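Local coordinates for protein complement C1r subcomponent (Homo sapiens, PDB 6F1D) that serves as a serine protease subcomponent of complement C1, its CUB domain here binding calcium and probably helping to join C1r to C1s, at residues G13-L18 with W108-T113; L44-P49 with Q81-L86. One frame throughout, in Å; residues are numbered along the deposited sequence.

Contact 1 of 2, residues G13-L18 with W108-T113; sequences GYISSL and WKLRYT. With NA (sodium ion), chain C.
Lys109 lies against Ser16 and Tyr14 where the outermost strand 13-16 pairs with strand 109-116, antiparallel, at one margin of the CUB domain's beta-sandwich. Its CB and CG pack on Ser16 CB, CD still grazes that carbon, and CE comes 3.7 Å from Tyr14 CD2. The extended chain then brings NZ over the face of the Tyr14 ring, a cation-pi contact 21° off the ring normal. Arg111 CD makes an off-centre CH-pi contact with the same ring, so the one tyrosine meets both basic chains, Lys109 by its charged end and Arg111 by CD.

Tyr14, Ser16, Lys109 and Arg111 make up the outer side; the core side carries Ile15, Leu110 and Tyr112. Ile15 and Leu110 are a hydrogen-bonded pair, their side chains side by side: Leu110 N donates a hydrogen bond to Ile15 O, and Ile15 N donates one to Leu110 O, both 2.9 Å. Gly13 and Tyr112 repeat the exchange further along. Glycine suits position 13 because the Tyr112 ring lies flat beneath its backbone, with Gly13 N 3.4 Å above the ring plane and over its centre. The Tyr112 hydroxyl bonds beyond this pair, to Glu10 O. Branched Ile15 reaches two aromatic rings: CG2 meets Trp108 CZ3 at 3.9 Å, and CD1 reaches Tyr112 CD2.

At the strand's end the small Ser17 is laid on Trp108: Ser17 N sits over the centre of the indole and CB over its five-membered ring. With Ser17 OG held between the backbone N and the carbonyl carbon (chi1 51°), the hydroxyl accepts a hydrogen bond from Trp108 N at 2.9 Å. That same Ser17 OG coordinates the sodium ion at 2.8 Å, joined by Leu18 O.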
loop_
_atom_site.group_PDB
_atom_site.type_symbol
_atom_site.label_atom_id
_atom_site.label_comp_id
_atom_site.label_asym_id
_atom_site.label_seq_id
_atom_site.Cartn_x
_atom_site.Cartn_y
_atom_site.Cartn_z
ATOM N N GLY A 13 9.671 3.199 -8.146
ATOM C CA GLY A 13 10.086 1.981 -7.472
ATOM C C GLY A 13 8.918 1.073 -7.175
ATOM O O GLY A 13 7.760 1.408 -7.410
ATOM N N TYR A 14 9.239 -0.084 -6.624
ATOM C CA TYR A 14 8.234 -1.063 -6.251
ATOM C C TYR A 14 8.145 -1.129 -4.730
ATOM O O TYR A 14 9.156 -1.028 -4.016
ATOM C CB TYR A 14 8.562 -2.455 -6.786
ATOM C CG TYR A 14 8.460 -2.663 -8.280
ATOM C CD1 TYR A 14 9.609 -2.682 -9.068
ATOM C CD2 TYR A 14 7.227 -2.868 -8.900
ATOM C CE1 TYR A 14 9.541 -2.892 -10.424
ATOM C CE2 TYR A 14 7.153 -3.081 -10.272
ATOM C CZ TYR A 14 8.306 -3.073 -11.010
ATOM O OH TYR A 14 8.234 -3.291 -12.350
ATOM N N ILE A 15 6.932 -1.322 -4.238
ATOM C CA ILE A 15 6.690 -1.488 -2.812
ATOM C C ILE A 15 5.748 -2.670 -2.681
ATOM O O ILE A 15 4.766 -2.740 -3.421
ATOM C CB ILE A 15 6.038 -0.220 -2.214
ATOM C CG1 ILE A 15 6.816 1.032 -2.657
ATOM C CG2 ILE A 15 5.883 -0.382 -0.697
ATOM C CD1 ILE A 15 6.306 2.324 -2.040
ATOM N N SER A 16 6.020 -3.586 -1.747
ATOM C CA SER A 16 5.082 -4.692 -1.596
ATOM C C SER A 16 4.980 -5.095 -0.129
ATOM O O SER A 16 5.830 -4.756 0.698
ATOM C CB SER A 16 5.500 -5.879 -2.478
ATOM O OG SER A 16 6.792 -6.353 -2.109
ATOM N N SER A 17 3.934 -5.842 0.181
ATOM C CA SER A 17 3.819 -6.453 1.489
ATOM C C SER A 17 4.898 -7.524 1.700
ATOM O O SER A 17 5.444 -8.101 0.765
ATOM C CB SER A 17 2.431 -7.071 1.667
ATOM O OG SER A 17 2.100 -7.917 0.583
ATOM N N LEU A 18 5.175 -7.811 2.972
ATOM C CA LEU A 18 6.212 -8.776 3.314
ATOM C C LEU A 18 5.914 -10.159 2.728
ATOM O O LEU A 18 4.791 -10.661 2.825
ATOM C CB LEU A 18 6.321 -8.871 4.824
ATOM C CG LEU A 18 7.068 -7.710 5.478
ATOM C CD1 LEU A 18 6.885 -7.793 6.987
ATOM C CD2 LEU A 18 8.554 -7.730 5.095
ATOM N N TRP A 108 0.048 -7.499 -1.494
ATOM C CA TRP A 108 -0.114 -6.506 -2.551
ATOM C C TRP A 108 1.271 -6.065 -2.980
ATOM O O TRP A 108 2.248 -6.199 -2.233
ATOM C CB TRP A 108 -0.931 -5.295 -2.059
ATOM C CG TRP A 108 -0.390 -4.787 -0.760
ATOM C CD1 TRP A 108 -0.749 -5.211 0.483
ATOM C CD2 TRP A 108 0.663 -3.822 -0.558
ATOM N NE1 TRP A 108 -0.041 -4.526 1.441
ATOM C CE2 TRP A 108 0.847 -3.691 0.832
ATOM C CE3 TRP A 108 1.445 -3.029 -1.422
ATOM C CZ2 TRP A 108 1.780 -2.826 1.391
ATOM C CZ3 TRP A 108 2.375 -2.178 -0.852
ATOM C CH2 TRP A 108 2.520 -2.075 0.539
ATOM N N LYS A 109 1.330 -5.499 -4.178
ATOM C CA LYS A 109 2.561 -4.928 -4.693
ATOM C C LYS A 109 2.150 -3.791 -5.619
ATOM O O LYS A 109 1.198 -3.946 -6.395
ATOM C CB LYS A 109 3.361 -5.981 -5.474
ATOM C CG LYS A 109 4.611 -5.462 -6.171
ATOM C CD LYS A 109 5.495 -6.645 -6.559
ATOM C CE LYS A 109 6.672 -6.219 -7.411
ATOM N NZ LYS A 109 7.473 -7.413 -7.844
ATOM N N LEU A 110 2.888 -2.683 -5.566
ATOM C CA LEU A 110 2.609 -1.529 -6.416
ATOM C C LEU A 110 3.921 -1.037 -6.991
ATOM O O LEU A 110 5.001 -1.310 -6.457
ATOM C CB LEU A 110 1.925 -0.390 -5.639
ATOM C CG LEU A 110 2.710 0.288 -4.538
ATOM C CD1 LEU A 110 3.604 1.395 -5.109
ATOM C CD2 LEU A 110 1.708 0.939 -3.519
ATOM N N ARG A 111 3.813 -0.332 -8.111
ATOM C CA ARG A 111 4.898 0.477 -8.654
ATOM C C ARG A 111 4.476 1.936 -8.577
ATOM O O ARG A 111 3.370 2.297 -9.013
ATOM C CB ARG A 111 5.208 0.119 -10.101
ATOM C CG ARG A 111 6.268 1.039 -10.757
ATOM C CD ARG A 111 7.029 0.357 -11.896
ATOM N NE ARG A 111 8.223 1.128 -12.261
ATOM C CZ ARG A 111 8.294 1.932 -13.309
ATOM N NH1 ARG A 111 7.254 2.066 -14.139
ATOM N NH2 ARG A 111 9.420 2.586 -13.541
ATOM N N TYR A 112 5.347 2.776 -8.033
ATOM C CA TYR A 112 5.107 4.214 -8.078
ATOM C C TYR A 112 6.037 4.839 -9.106
ATOM O O TYR A 112 7.169 4.369 -9.318
ATOM C CB TYR A 112 5.281 4.844 -6.695
ATOM C CG TYR A 112 6.704 5.022 -6.228
ATOM C CD1 TYR A 112 7.415 6.170 -6.552
ATOM C CD2 TYR A 112 7.321 4.065 -5.422
ATOM C CE1 TYR A 112 8.739 6.334 -6.125
ATOM C CE2 TYR A 112 8.627 4.223 -4.993
ATOM C CZ TYR A 112 9.328 5.360 -5.352
ATOM O OH TYR A 112 10.623 5.541 -4.919
ATOM N N THR A 113 5.538 5.872 -9.776
ATOM C CA THR A 113 6.335 6.650 -10.702
ATOM C C THR A 113 6.080 8.106 -10.376
ATOM O O THR A 113 5.112 8.428 -9.681
ATOM C CB THR A 113 5.959 6.363 -12.152
ATOM O OG1 THR A 113 4.512 6.397 -12.279
ATOM C CG2 THR A 113 6.508 4.963 -12.611
HETATM NA NA NA C . 2.711 -10.584 1.171
#

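Contact 2 of 2, residues L44-P49 with Q81-L86; sequences LKFLEP and QRPPDL
Leu44 and Leu86 form an antiparallel hydrogen-bonded pair at the outer edge of the four-stranded sheet of the CUB beta-sandwich; the directions of the two segments differ by 165°, so they run nearly antiparallel. Leu44 N reaches Leu86 O at 2.7 Å, and Leu86 N answers to Leu44 O. Beyond this pair the proline-bearing segment 81-86 has no regular strand, and water takes over the pairing: one molecule accepts a hydrogen bond from Phe46 N and donates to Pro83 O and to Asp85 OD1, the last at 2.6 Å.

The two leucines meet through their CB atoms on the side facing the sandwich core. There Phe46, with CG anti to its carbonyl carbon (chi1 -77°), receives Pro83 over one ring face, Pro83 CG standing 3.8 Å above the plane toward the rim. The compact proline ring puts this methylene against the phenyl face, a CH-pi contact, while Leu65 and Ile67 of strand 64-69 also touch the phenyl group.

Charged side chains occupy the more exposed flank. Lys45 and Asp85 lie alongside each other, joined by a long salt bridge of 3.7 Å from Lys45 NZ to Asp85 OD2. Arg82 passes its CD methylene by Phe46 O at 3.4 Å and crosses Glu48 at about a right angle. An alanine here would probably leave the Glu48 carboxylate without its cationic mate and take the CD methylene away from Phe46 O. The nearly straight bond from Arg82 NE, 3.1 Å long, lies in the guanidinium plane and meets Glu48 OE1 on its anti side, 28° out of the carboxylate plane.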
loop_
_atom_site.group_PDB
_atom_site.type_symbol
_atom_site.label_atom_id
_atom_site.label_comp_id
_atom_site.label_asym_id
_atom_site.label_seq_id
_atom_site.Cartn_x
_atom_site.Cartn_y
_atom_site.Cartn_z
ATOM N N LEU A 44 0.520 5.861 -8.411
ATOM C CA LEU A 44 0.620 4.499 -7.864
ATOM C C LEU A 44 -0.176 3.546 -8.740
ATOM O O LEU A 44 -1.307 3.862 -9.166
ATOM C CB LEU A 44 0.052 4.426 -6.437
ATOM C CG LEU A 44 0.490 5.459 -5.404
ATOM C CD1 LEU A 44 -0.215 5.117 -4.098
ATOM C CD2 LEU A 44 1.981 5.372 -5.228
ATOM N N LYS A 45 0.416 2.389 -9.012
ATOM C CA LYS A 45 -0.218 1.374 -9.820
ATOM C C LYS A 45 -0.054 0.016 -9.149
ATOM O O LYS A 45 1.062 -0.487 -9.053
ATOM C CB LYS A 45 0.440 1.329 -11.191
ATOM C CG LYS A 45 -0.054 0.177 -11.947
ATOM C CD LYS A 45 0.940 -0.274 -12.984
ATOM C CE LYS A 45 0.186 -0.985 -14.027
ATOM N NZ LYS A 45 -0.759 -0.120 -14.790
ATOM N N PHE A 46 -1.149 -0.613 -8.775
ATOM C CA PHE A 46 -1.026 -1.930 -8.176
ATOM C C PHE A 46 -0.918 -3.002 -9.232
ATOM O O PHE A 46 -1.615 -2.959 -10.245
ATOM C CB PHE A 46 -2.225 -2.195 -7.287
ATOM C CG PHE A 46 -2.134 -1.470 -5.973
ATOM C CD1 PHE A 46 -1.532 -2.083 -4.892
ATOM C CD2 PHE A 46 -2.582 -0.172 -5.846
ATOM C CE1 PHE A 46 -1.406 -1.404 -3.657
ATOM C CE2 PHE A 46 -2.472 0.512 -4.631
ATOM C CZ PHE A 46 -1.896 -0.113 -3.536
ATOM N N LEU A 47 -0.131 -4.023 -8.931
ATOM C CA LEU A 47 0.029 -5.177 -9.780
ATOM C C LEU A 47 -0.929 -6.280 -9.363
ATOM O O LEU A 47 -1.576 -6.208 -8.324
ATOM C CB LEU A 47 1.473 -5.655 -9.730
ATOM C CG LEU A 47 2.455 -4.694 -10.438
ATOM C CD1 LEU A 47 1.850 -4.052 -11.672
ATOM C CD2 LEU A 47 2.964 -3.616 -9.559
ATOM N N GLU A 48 -1.048 -7.290 -10.210
ATOM C CA GLU A 48 -1.768 -8.491 -9.799
ATOM C C GLU A 48 -0.780 -9.614 -9.508
ATOM O O GLU A 48 0.262 -9.694 -10.153
ATOM C CB GLU A 48 -2.745 -8.945 -10.894
ATOM C CG GLU A 48 -3.743 -7.865 -11.267
ATOM C CD GLU A 48 -4.841 -8.330 -12.223
ATOM O OE1 GLU A 48 -5.918 -7.686 -12.236
ATOM O OE2 GLU A 48 -4.630 -9.320 -12.967
ATOM N N PRO A 49 -1.064 -10.505 -8.558
ATOM C CA PRO A 49 -2.220 -10.586 -7.674
ATOM C C PRO A 49 -2.261 -9.532 -6.589
ATOM O O PRO A 49 -1.248 -9.010 -6.121
ATOM C CB PRO A 49 -2.068 -11.970 -7.039
ATOM C CG PRO A 49 -0.584 -12.144 -6.989
ATOM C CD PRO A 49 -0.154 -11.643 -8.344
ATOM N N GLN A 81 -9.668 -7.498 -5.682
ATOM C CA GLN A 81 -9.639 -6.637 -6.858
ATOM C C GLN A 81 -8.698 -5.480 -6.540
ATOM O O GLN A 81 -8.837 -4.821 -5.502
ATOM C CB GLN A 81 -11.046 -6.151 -7.236
ATOM C CG GLN A 81 -11.948 -5.563 -6.091
ATOM C CD GLN A 81 -12.363 -6.562 -4.985
ATOM O OE1 GLN A 81 -13.195 -7.481 -5.207
ATOM N NE2 GLN A 81 -11.819 -6.398 -3.786
ATOM N N ARG A 82 -7.688 -5.273 -7.369
ATOM C CA ARG A 82 -6.725 -4.253 -6.985
ATOM C C ARG A 82 -7.362 -2.872 -7.077
ATOM O O ARG A 82 -8.297 -2.667 -7.857
ATOM C CB ARG A 82 -5.487 -4.316 -7.859
ATOM C CG ARG A 82 -5.781 -4.232 -9.265
ATOM C CD ARG A 82 -4.560 -4.638 -9.998
ATOM N NE ARG A 82 -4.895 -4.891 -11.380
ATOM C CZ ARG A 82 -4.885 -3.957 -12.311
ATOM N NH1 ARG A 82 -4.554 -2.707 -11.987
ATOM N NH2 ARG A 82 -5.207 -4.280 -13.554
ATOM N N PRO A 83 -6.915 -1.927 -6.255
ATOM C CA PRO A 83 -7.397 -0.547 -6.379
ATOM C C PRO A 83 -7.154 -0.020 -7.780
ATOM O O PRO A 83 -6.268 -0.518 -8.495
ATOM C CB PRO A 83 -6.544 0.210 -5.358
ATOM C CG PRO A 83 -6.112 -0.825 -4.383
ATOM C CD PRO A 83 -5.922 -2.068 -5.171
ATOM N N PRO A 84 -7.898 0.991 -8.213
ATOM C CA PRO A 84 -7.567 1.629 -9.487
ATOM C C PRO A 84 -6.284 2.419 -9.324
ATOM O O PRO A 84 -5.845 2.719 -8.211
ATOM C CB PRO A 84 -8.762 2.545 -9.755
ATOM C CG PRO A 84 -9.194 2.943 -8.365
ATOM C CD PRO A 84 -8.922 1.745 -7.468
ATOM N N ASP A 85 -5.659 2.721 -10.448
ATOM C CA ASP A 85 -4.436 3.513 -10.422
ATOM C C ASP A 85 -4.680 4.857 -9.741
ATOM O O ASP A 85 -5.711 5.494 -9.959
ATOM C CB ASP A 85 -3.947 3.716 -11.853
ATOM C CG ASP A 85 -3.519 2.418 -12.505
ATOM O OD1 ASP A 85 -3.583 1.345 -11.851
ATOM O OD2 ASP A 85 -3.107 2.468 -13.686
ATOM N N LEU A 86 -3.724 5.305 -8.928
ATOM C CA LEU A 86 -3.886 6.511 -8.123
ATOM C C LEU A 86 -2.928 7.596 -8.586
ATOM O O LEU A 86 -1.708 7.424 -8.530
ATOM C CB LEU A 86 -3.659 6.213 -6.648
ATOM C CG LEU A 86 -4.754 5.313 -6.113
ATOM C CD1 LEU A 86 -4.379 4.795 -4.725
ATOM C CD2 LEU A 86 -6.043 6.115 -6.102
HETATM O O HOH W 1 -3.778 0.250 -9.532
HETATM O O HOH W 2 -6.973 -7.988 -8.935
#

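How the contacts relate
Contacts 1 and 2 belong to one antiparallel sheet, ordered 13-16, 109-116, 40-46, 86-87: contact 1 joins outer strand 13-16 to 109-116, and contact 2 joins the start of 86-87 to 40-46. Their centres are 10 Å apart, and the central strands connect them directly: Lys109 O to Leu47 N and Arg111 N to Lys45 O, each 2.9 Å and probably hydrogen bonds. Phe46 continues the core begun in contact 1, touching Leu110 and Trp108. The sodium ligands Ser17 and Leu18 lie just past the end of strand 13-16; the calcium ion, bound by Glu53, Asp63, Asp100 and Ser102, is about 11 Å from the Trp108 side chain.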